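PDB 4XBZ: EvdO1, which probably acts as a metal-dependent oxygenase of the phytanoyl-CoA dioxygenase family, carrying out an oxidative cyclization in orthosomycin biosynthesis. Local coordinates for residues G271-S274 / A275-G279; L324-H328 / E329-R333. All blocks are in the same frame, centred on the assembly; numbering follows the deposited sequence.

Contact 1. Residues G271-S274 / A275-G279; sequences GPHS and AEYIG
His-273 and Tyr-277 lie flat on one another in a face-to-face aromatic stack at the turn that leads into helix 275-293, on a helical flank of the double-stranded beta helix protein. It is a local contact, made by side chains four residues apart, and it shows how such a turn can be tightly filled on one side while remaining hydrated on the other. On the tight side the ring planes differ by only 10° and the centroids are 3.6 Å apart. Tyr-277 CE2 sits over the middle of the imidazole, while His-273 CD2 comes over the middle of the phenol ring. A chi1 of -176° puts the phenol on the far side of CB from the Tyr-277 N, over the imidazole, with its CD2 3.2 Å from His-273 CG. The imidazole is fixed in rotation by hydrogen bonds at both nitrogens, ND1 to Glu-267 and NE2 to a histidine of contact 2; the Glu-267 carboxylate probably polarises it. The backbone closes the turn where Tyr-277 N donates to Ser-274 O at 3.1 Å. The loose side begins at Ser-274 and the exposed Ala-275. There a water lies 3.0 Å from Ser-274 OG, and the same water donates to Glu-276 OE1 at 2.7 Å.

Contact 2. Residues L324-H328 / E329-R333; sequences LRFAH and EEYWR
Phe-326 and Tyr-331 meet obliquely across a short 3-10 turn in the C-terminal tail, their ring planes inclined at 60° and their centroids 5.7 Å apart. The phenol comes to the rim of the phenylalanine: Tyr-331 CE2 lies in the plane of that ring, 3.6 Å from Phe-326 CD1. CG of Tyr-331 is anti to its carbonyl carbon (chi1 -56°), which carries the ring back along the chain, so that Tyr-331 CD2 passes 3.3 Å from Ala-327 O. Two i to i+3 bonds hold the turn, Glu-330 N to Ala-327 O at 2.9 Å and Tyr-331 N to His-328 O at 3.1 Å. The carboxylates of Glu-329 and Glu-330 both come up to the methyl of Ala-327, and Trp-332 brings CE3 near His-328 O. Helix 275-293 packs against the aromatic pair, Val-284 on Phe-326 and Leu-280 on Tyr-331. Were Tyr-331 replaced by an alanine, the edge of Phe-326 would probably lose its aromatic neighbour and a bridging water its weak bond to the phenol. That water bonds weakly to Tyr-331 OH and donates to Arg-325 O at 3.1 Å.

Overall arrangement
Contacts 1 and 2 illustrate how a chain terminus can be pinned to the turn between two helices, their centres lying about 8 Å apart. The tail at 329-333 runs beside the turn at 271-274, where Ser-274 N and Tyr-331 O, 2.8 Å apart, probably form a hydrogen bond. Side chains add to this: His-273 NE2 and His-328 ND1 are 2.9 Å apart, and both imidazoles also meet Trp-143 of strand 139-147, which links the pair to the larger sheet. Pro-272 CB packs on Trp-332 CH2 at 3.5 Å. The nickel ion is held elsewhere, by His-160, Asp-162 and His-244, and neither contact supplies a ligand to it.

Contact 1. Residues G271-S274 / A275-G279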
loop_
_atom_site.group_PDB
_atom_site.type_symbol
_atom_site.label_atom_id
_atom_site.label_comp_id
_atom_site.label_asym_id
_atom_site.label_seq_id
_atom_site.Cartn_x
_atom_site.Cartn_y
_atom_site.Cartn_z
ATOM N N GLY A 271 -17.170 -5.449 -0.679
ATOM C CA GLY A 271 -17.606 -5.842 0.656
ATOM C C GLY A 271 -16.418 -6.109 1.575
ATOM O O GLY A 271 -15.337 -5.555 1.346
ATOM N N PRO A 272 -16.583 -6.976 2.599
ATOM C CA PRO A 272 -17.750 -7.795 2.944
ATOM C C PRO A 272 -18.887 -7.062 3.636
ATOM O O PRO A 272 -19.951 -7.650 3.800
ATOM C CB PRO A 272 -17.164 -8.843 3.902
ATOM C CG PRO A 272 -15.992 -8.186 4.503
ATOM C CD PRO A 272 -15.413 -7.326 3.433
ATOM N N HIS A 273 -18.673 -5.829 4.062
ATOM C CA HIS A 273 -19.715 -5.122 4.787
ATOM C C HIS A 273 -20.641 -4.358 3.857
ATOM O O HIS A 273 -20.294 -4.077 2.711
ATOM C CB HIS A 273 -19.115 -4.150 5.799
ATOM C CG HIS A 273 -18.268 -4.808 6.837
ATOM N ND1 HIS A 273 -16.900 -4.930 6.712
ATOM C CD2 HIS A 273 -18.595 -5.381 8.021
ATOM C CE1 HIS A 273 -16.420 -5.547 7.777
ATOM N NE2 HIS A 273 -17.429 -5.839 8.580
ATOM N N SER A 274 -21.815 -4.004 4.375
ATOM C CA SER A 274 -22.762 -3.172 3.652
ATOM C C SER A 274 -22.162 -1.783 3.440
ATOM O O SER A 274 -21.214 -1.414 4.118
ATOM C CB SER A 274 -24.087 -3.105 4.412
ATOM O OG SER A 274 -23.921 -2.468 5.662
ATOM N N ALA A 275 -22.695 -1.025 2.487
ATOM C CA ALA A 275 -22.100 0.262 2.124
ATOM C C ALA A 275 -22.169 1.257 3.276
ATOM O O ALA A 275 -21.316 2.137 3.402
ATOM C CB ALA A 275 -22.785 0.842 0.883
ATOM N N GLU A 276 -23.194 1.091 4.106
ATOM C CA GLU A 276 -23.431 1.905 5.302
ATOM C C GLU A 276 -22.330 1.762 6.368
ATOM O O GLU A 276 -21.994 2.721 7.069
ATOM C CB GLU A 276 -24.795 1.521 5.904
ATOM C CG GLU A 276 -25.220 2.284 7.151
ATOM C CD GLU A 276 -26.473 1.689 7.801
ATOM O OE1 GLU A 276 -26.712 0.468 7.654
ATOM O OE2 GLU A 276 -27.223 2.444 8.450
ATOM N N TYR A 277 -21.782 0.557 6.485
ATOM C CA TYR A 277 -20.727 0.271 7.458
ATOM C C TYR A 277 -19.579 1.275 7.376
ATOM O O TYR A 277 -19.100 1.738 8.404
ATOM C CB TYR A 277 -20.209 -1.154 7.256
ATOM C CG TYR A 277 -19.159 -1.641 8.251
ATOM C CD1 TYR A 277 -19.517 -2.006 9.560
ATOM C CD2 TYR A 277 -17.822 -1.791 7.868
ATOM C CE1 TYR A 277 -18.579 -2.473 10.450
ATOM C CE2 TYR A 277 -16.866 -2.272 8.760
ATOM C CZ TYR A 277 -17.254 -2.613 10.047
ATOM O OH TYR A 277 -16.317 -3.073 10.935
ATOM N N ILE A 278 -19.180 1.635 6.153
ATOM C CA ILE A 278 -18.033 2.511 5.930
ATOM C C ILE A 278 -18.153 3.844 6.676
ATOM O O ILE A 278 -17.249 4.237 7.414
ATOM C CB ILE A 278 -17.838 2.794 4.414
ATOM C CG1 ILE A 278 -17.653 1.484 3.637
ATOM C CG2 ILE A 278 -16.674 3.760 4.183
ATOM C CD1 ILE A 278 -17.397 1.667 2.173
ATOM N N GLY A 279 -19.273 4.537 6.489
ATOM C CA GLY A 279 -19.476 5.811 7.152
ATOM C C GLY A 279 -19.463 5.699 8.668
ATOM O O GLY A 279 -18.931 6.573 9.352
HETATM O O HOH W 1 -26.763 -1.897 6.283
#

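Contact 2. Residues L324-H328 / E329-R333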
loop_
_atom_site.group_PDB
_atom_site.type_symbol
_atom_site.label_atom_id
_atom_site.label_comp_id
_atom_site.label_asym_id
_atom_site.label_seq_id
_atom_site.Cartn_x
_atom_site.Cartn_y
_atom_site.Cartn_z
ATOM N N LEU A 324 -19.583 2.657 19.775
ATOM C CA LEU A 324 -18.424 2.290 18.978
ATOM C C LEU A 324 -18.555 0.861 18.477
ATOM O O LEU A 324 -17.643 0.322 17.872
ATOM C CB LEU A 324 -17.139 2.460 19.786
ATOM C CG LEU A 324 -16.843 3.892 20.248
ATOM C CD1 LEU A 324 -15.457 3.998 20.830
ATOM C CD2 LEU A 324 -16.990 4.871 19.098
ATOM N N ARG A 325 -19.697 0.241 18.727
ATOM C CA ARG A 325 -19.860 -1.159 18.368
ATOM C C ARG A 325 -20.882 -1.350 17.267
ATOM O O ARG A 325 -22.050 -0.997 17.414
ATOM C CB ARG A 325 -20.249 -1.977 19.589
ATOM C CG ARG A 325 -20.777 -3.366 19.277
ATOM C CD ARG A 325 -21.467 -3.957 20.516
ATOM N NE ARG A 325 -21.777 -5.375 20.366
ATOM C CZ ARG A 325 -22.865 -5.830 19.756
ATOM N NH1 ARG A 325 -23.734 -4.973 19.229
ATOM N NH2 ARG A 325 -23.082 -7.136 19.663
ATOM N N PHE A 326 -20.418 -1.927 16.165
ATOM C CA PHE A 326 -21.251 -2.177 15.003
ATOM C C PHE A 326 -21.103 -3.598 14.558
ATOM O O PHE A 326 -20.147 -3.947 13.870
ATOM C CB PHE A 326 -20.878 -1.222 13.890
ATOM C CG PHE A 326 -21.214 0.176 14.217
ATOM C CD1 PHE A 326 -22.485 0.678 13.929
ATOM C CD2 PHE A 326 -20.300 0.975 14.879
ATOM C CE1 PHE A 326 -22.815 1.971 14.256
ATOM C CE2 PHE A 326 -20.627 2.266 15.222
ATOM C CZ PHE A 326 -21.889 2.772 14.905
ATOM N N ALA A 327 -22.064 -4.413 14.957
ATOM C CA ALA A 327 -21.951 -5.849 14.812
ATOM C C ALA A 327 -21.967 -6.228 13.351
ATOM O O ALA A 327 -22.908 -5.911 12.631
ATOM C CB ALA A 327 -23.067 -6.559 15.564
ATOM N N HIS A 328 -20.905 -6.922 12.948
ATOM C CA HIS A 328 -20.660 -7.329 11.566
ATOM C C HIS A 328 -21.873 -7.965 10.876
ATOM O O HIS A 328 -22.138 -7.692 9.705
ATOM C CB HIS A 328 -19.463 -8.297 11.524
ATOM C CG HIS A 328 -18.184 -7.696 12.034
ATOM N ND1 HIS A 328 -17.494 -6.717 11.345
ATOM C CD2 HIS A 328 -17.484 -7.919 13.173
ATOM C CE1 HIS A 328 -16.424 -6.365 12.039
ATOM N NE2 HIS A 328 -16.395 -7.078 13.152
ATOM N N GLU A 329 -22.621 -8.789 11.599
ATOM C CA GLU A 329 -23.710 -9.531 10.965
ATOM C C GLU A 329 -24.872 -8.601 10.638
ATOM O O GLU A 329 -25.692 -8.910 9.778
ATOM C CB GLU A 329 -24.181 -10.694 11.852
ATOM C CG GLU A 329 -24.736 -10.284 13.192
ATOM C CD GLU A 329 -23.676 -10.199 14.286
ATOM O OE1 GLU A 329 -22.460 -10.142 13.968
ATOM O OE2 GLU A 329 -24.069 -10.203 15.476
ATOM N N GLU A 330 -24.913 -7.445 11.295
ATOM C CA GLU A 330 -25.949 -6.451 11.031
ATOM C C GLU A 330 -25.578 -5.489 9.894
ATOM O O GLU A 330 -26.418 -4.711 9.437
ATOM C CB GLU A 330 -26.248 -5.635 12.289
ATOM C CG GLU A 330 -26.675 -6.442 13.493
ATOM C CD GLU A 330 -26.885 -5.569 14.711
ATOM O OE1 GLU A 330 -27.186 -4.369 14.545
ATOM O OE2 GLU A 330 -26.753 -6.084 15.835
ATOM N N TYR A 331 -24.319 -5.525 9.469
ATOM C CA TYR A 331 -23.851 -4.691 8.366
ATOM C C TYR A 331 -23.094 -5.526 7.356
ATOM O O TYR A 331 -22.001 -5.169 6.933
ATOM C CB TYR A 331 -22.969 -3.564 8.884
ATOM C CG TYR A 331 -23.657 -2.717 9.918
ATOM C CD1 TYR A 331 -24.552 -1.722 9.542
ATOM C CD2 TYR A 331 -23.419 -2.914 11.279
ATOM C CE1 TYR A 331 -25.199 -0.939 10.492
ATOM C CE2 TYR A 331 -24.042 -2.133 12.233
ATOM C CZ TYR A 331 -24.940 -1.149 11.836
ATOM O OH TYR A 331 -25.572 -0.371 12.785
ATOM N N TRP A 332 -23.674 -6.667 7.005
ATOM C CA TRP A 332 -23.061 -7.614 6.079
ATOM C C TRP A 332 -23.721 -7.407 4.720
ATOM O O TRP A 332 -24.849 -6.924 4.667
ATOM C CB TRP A 332 -23.255 -9.046 6.587
ATOM C CG TRP A 332 -22.195 -10.041 6.220
ATOM C CD1 TRP A 332 -22.372 -11.217 5.536
ATOM C CD2 TRP A 332 -20.803 -9.975 6.547
ATOM N NE1 TRP A 332 -21.172 -11.871 5.406
ATOM C CE2 TRP A 332 -20.193 -11.130 6.016
ATOM C CE3 TRP A 332 -20.006 -9.042 7.226
ATOM C CZ2 TRP A 332 -18.829 -11.385 6.157
ATOM C CZ3 TRP A 332 -18.646 -9.291 7.348
ATOM C CH2 TRP A 332 -18.076 -10.455 6.822
ATOM N N ARG A 333 -23.040 -7.751 3.629
ATOM C CA ARG A 333 -23.650 -7.576 2.308
ATOM C C ARG A 333 -23.686 -8.883 1.522
ATOM O O ARG A 333 -23.085 -9.878 1.931
ATOM C CB ARG A 333 -22.911 -6.510 1.505
ATOM C CG ARG A 333 -21.992 -7.067 0.431
ATOM C CD ARG A 333 -21.732 -6.038 -0.678
ATOM N NE ARG A 333 -21.261 -4.772 -0.121
ATOM C CZ ARG A 333 -20.710 -3.792 -0.828
ATOM N NH1 ARG A 333 -20.552 -3.923 -2.143
ATOM N NH2 ARG A 333 -20.316 -2.683 -0.209
HETATM O O HOH W 2 -24.914 -0.571 16.205
#